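Local atomic coordinates of probable Rab-related GTPase (Acanthamoeba polyphaga mimivirus, PDB entry 5XC5), a protein that binds GTP together with a magnesium ion as a viral Rab-family small GTPase and may take part in protein transport. Residues F42-V47 against K56-D61. The protein carries 1 engineered substitution. Residues are numbered along the deposited sequence; the frame is centred on the assembly and turned at random.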
loop_
_atom_site.group_PDB
_atom_site.type_symbol
_atom_site.label_atom_id
_atom_site.label_comp_id
_atom_site.label_asym_id
_atom_site.label_seq_id
_atom_site.Cartn_x
_atom_site.Cartn_y
_atom_site.Cartn_z
ATOM N N PHE A 42 -0.513 14.027 1.769
ATOM C CA PHE A 42 -1.396 13.914 0.621
ATOM C C PHE A 42 -0.662 14.210 -0.681
ATOM O O PHE A 42 0.220 15.076 -0.736
ATOM C CB PHE A 42 -2.561 14.896 0.734
ATOM C CG PHE A 42 -3.537 14.780 -0.381
ATOM C CD1 PHE A 42 -4.474 13.757 -0.394
ATOM C CD2 PHE A 42 -3.506 15.669 -1.448
ATOM C CE1 PHE A 42 -5.380 13.637 -1.428
ATOM C CE2 PHE A 42 -4.415 15.542 -2.492
ATOM C CZ PHE A 42 -5.350 14.532 -2.476
ATOM N N ALA A 43 -1.057 13.502 -1.737
ATOM C CA ALA A 43 -0.646 13.835 -3.092
ATOM C C ALA A 43 -1.711 13.318 -4.042
ATOM O O ALA A 43 -2.409 12.347 -3.741
ATOM C CB ALA A 43 0.706 13.212 -3.440
ATOM N N SER A 44 -1.830 13.965 -5.196
ATOM C CA SER A 44 -2.784 13.550 -6.210
ATOM C C SER A 44 -2.067 13.292 -7.529
ATOM O O SER A 44 -1.079 13.956 -7.847
ATOM C CB SER A 44 -3.857 14.619 -6.423
ATOM O OG SER A 44 -4.940 14.082 -7.148
ATOM N N LYS A 45 -2.563 12.313 -8.287
ATOM C CA LYS A 45 -2.048 12.074 -9.630
ATOM C C LYS A 45 -3.172 11.591 -10.527
ATOM O O LYS A 45 -3.946 10.703 -10.153
ATOM C CB LYS A 45 -0.913 11.041 -9.621
ATOM C CG LYS A 45 -0.138 10.987 -10.938
ATOM C CD LYS A 45 1.068 10.066 -10.864
ATOM C CE LYS A 45 1.930 10.241 -12.106
ATOM N NZ LYS A 45 3.189 9.455 -12.068
ATOM N N GLN A 46 -3.256 12.168 -11.720
ATOM C CA GLN A 46 -4.249 11.771 -12.704
ATOM C C GLN A 46 -3.617 10.814 -13.699
ATOM O O GLN A 46 -2.529 11.078 -14.223
ATOM C CB GLN A 46 -4.820 12.986 -13.428
ATOM C CG GLN A 46 -5.869 13.701 -12.607
ATOM C CD GLN A 46 -6.488 14.868 -13.331
ATOM O OE1 GLN A 46 -7.644 14.815 -13.745
ATOM N NE2 GLN A 46 -5.724 15.942 -13.469
ATOM N N VAL A 47 -4.305 9.702 -13.947
ATOM C CA VAL A 47 -3.760 8.597 -14.719
ATOM C C VAL A 47 -4.798 8.153 -15.739
ATOM O O VAL A 47 -6.002 8.346 -15.563
ATOM C CB VAL A 47 -3.363 7.414 -13.806
ATOM C CG1 VAL A 47 -2.220 7.817 -12.899
ATOM C CG2 VAL A 47 -4.556 6.958 -12.970
ATOM N N LYS A 56 -8.482 10.422 -11.184
ATOM C CA LYS A 56 -7.681 11.171 -10.233
ATOM C C LYS A 56 -7.521 10.321 -8.979
ATOM O O LYS A 56 -8.509 9.999 -8.306
ATOM C CB LYS A 56 -8.375 12.485 -9.892
ATOM C CG LYS A 56 -7.512 13.514 -9.186
ATOM C CD LYS A 56 -8.249 14.839 -9.160
ATOM C CE LYS A 56 -7.488 15.925 -8.447
ATOM N NZ LYS A 56 -7.448 15.750 -6.963
ATOM N N LEU A 57 -6.282 9.945 -8.679
ATOM C CA LEU A 57 -5.965 9.245 -7.442
ATOM C C LEU A 57 -5.674 10.289 -6.373
ATOM O O LEU A 57 -4.783 11.124 -6.545
ATOM C CB LEU A 57 -4.752 8.336 -7.639
ATOM C CG LEU A 57 -4.883 7.280 -8.742
ATOM C CD1 LEU A 57 -3.627 6.450 -8.840
ATOM C CD2 LEU A 57 -6.082 6.389 -8.496
ATOM N N ASN A 58 -6.422 10.233 -5.271
ATOM C CA ASN A 58 -6.222 11.099 -4.111
ATOM C C ASN A 58 -5.595 10.210 -3.035
ATOM O O ASN A 58 -6.283 9.384 -2.425
ATOM C CB ASN A 58 -7.560 11.686 -3.662
ATOM C CG ASN A 58 -8.127 12.673 -4.667
ATOM O OD1 ASN A 58 -7.376 13.355 -5.368
ATOM N ND2 ASN A 58 -9.450 12.766 -4.727
ATOM N N ILE A 59 -4.290 10.370 -2.822
ATOM C CA ILE A 59 -3.469 9.401 -2.098
ATOM C C ILE A 59 -3.062 9.983 -0.753
ATOM O O ILE A 59 -2.513 11.085 -0.689
ATOM C CB ILE A 59 -2.220 9.043 -2.915
ATOM C CG1 ILE A 59 -2.629 8.467 -4.270
ATOM C CG2 ILE A 59 -1.335 8.084 -2.135
ATOM C CD1 ILE A 59 -1.486 8.373 -5.269
ATOM N N TRP A 60 -3.297 9.223 0.317
ATOM C CA TRP A 60 -2.854 9.572 1.660
ATOM C C TRP A 60 -1.833 8.534 2.114
ATOM O O TRP A 60 -2.132 7.332 2.152
ATOM C CB TRP A 60 -4.034 9.618 2.632
ATOM C CG TRP A 60 -4.895 10.845 2.501
ATOM C CD1 TRP A 60 -6.078 10.948 1.831
ATOM C CD2 TRP A 60 -4.639 12.132 3.070
ATOM N NE1 TRP A 60 -6.576 12.231 1.945
ATOM C CE2 TRP A 60 -5.708 12.976 2.695
ATOM C CE3 TRP A 60 -3.600 12.658 3.841
ATOM C CZ2 TRP A 60 -5.774 14.316 3.084
ATOM C CZ3 TRP A 60 -3.663 13.993 4.222
ATOM C CH2 TRP A 60 -4.742 14.805 3.841
ATOM N N ASP A 61 -0.635 9.003 2.443
ATOM C CA ASP A 61 0.463 8.187 2.946
ATOM C C ASP A 61 0.482 8.345 4.464
ATOM O O ASP A 61 0.673 9.456 4.965
ATOM C CB ASP A 61 1.756 8.729 2.331
ATOM C CG ASP A 61 2.995 8.011 2.824
ATOM O OD1 ASP A 61 2.865 6.863 3.305
ATOM O OD2 ASP A 61 4.099 8.601 2.725
#
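Phe42 lies across Trp60 at a non-hydrogen-bonded pair of two antiparallel strands. CB sits over the face of the six-membered ring of Trp60, 3.7 Å from its centroid, a CH-pi contact. With CG anti to the backbone N (chi1 -177°), the ring runs along the strand pair: CD1 comes 3.4 Å from Trp60 CE2, over the indole face, while CE1 and CZ reach Asn58, whose CB meets CE1 at 3.7 Å near the plane of the phenyl ring. The two aromatic planes stand 56° apart, an oblique pairing.

On the same face, Lys56 bends at its last torsion (chi4 -72°), and NZ donates both to Ser44 OG at 3.0 Å and, in the amide plane, to a lone pair of Asn58 OD1 at 2.9 Å. Backbone bonds pair Ala43 with Ile59 and Lys45 with Leu57 in both directions; Ile59 N to Ala43 O measures 2.9 Å. The other face carries Leu57 and Ile59, both buried against Phe25 of helix 18-26. Asp61, which ends the strand, hydrogen-bonds through OD2 to OG of Ser19, a magnesium ligand. This is the antiparallel edge hairpin of the Ras-like G domain, with Phe42 at the end of the probable effector region and Asp61 beside the nucleotide and magnesium site.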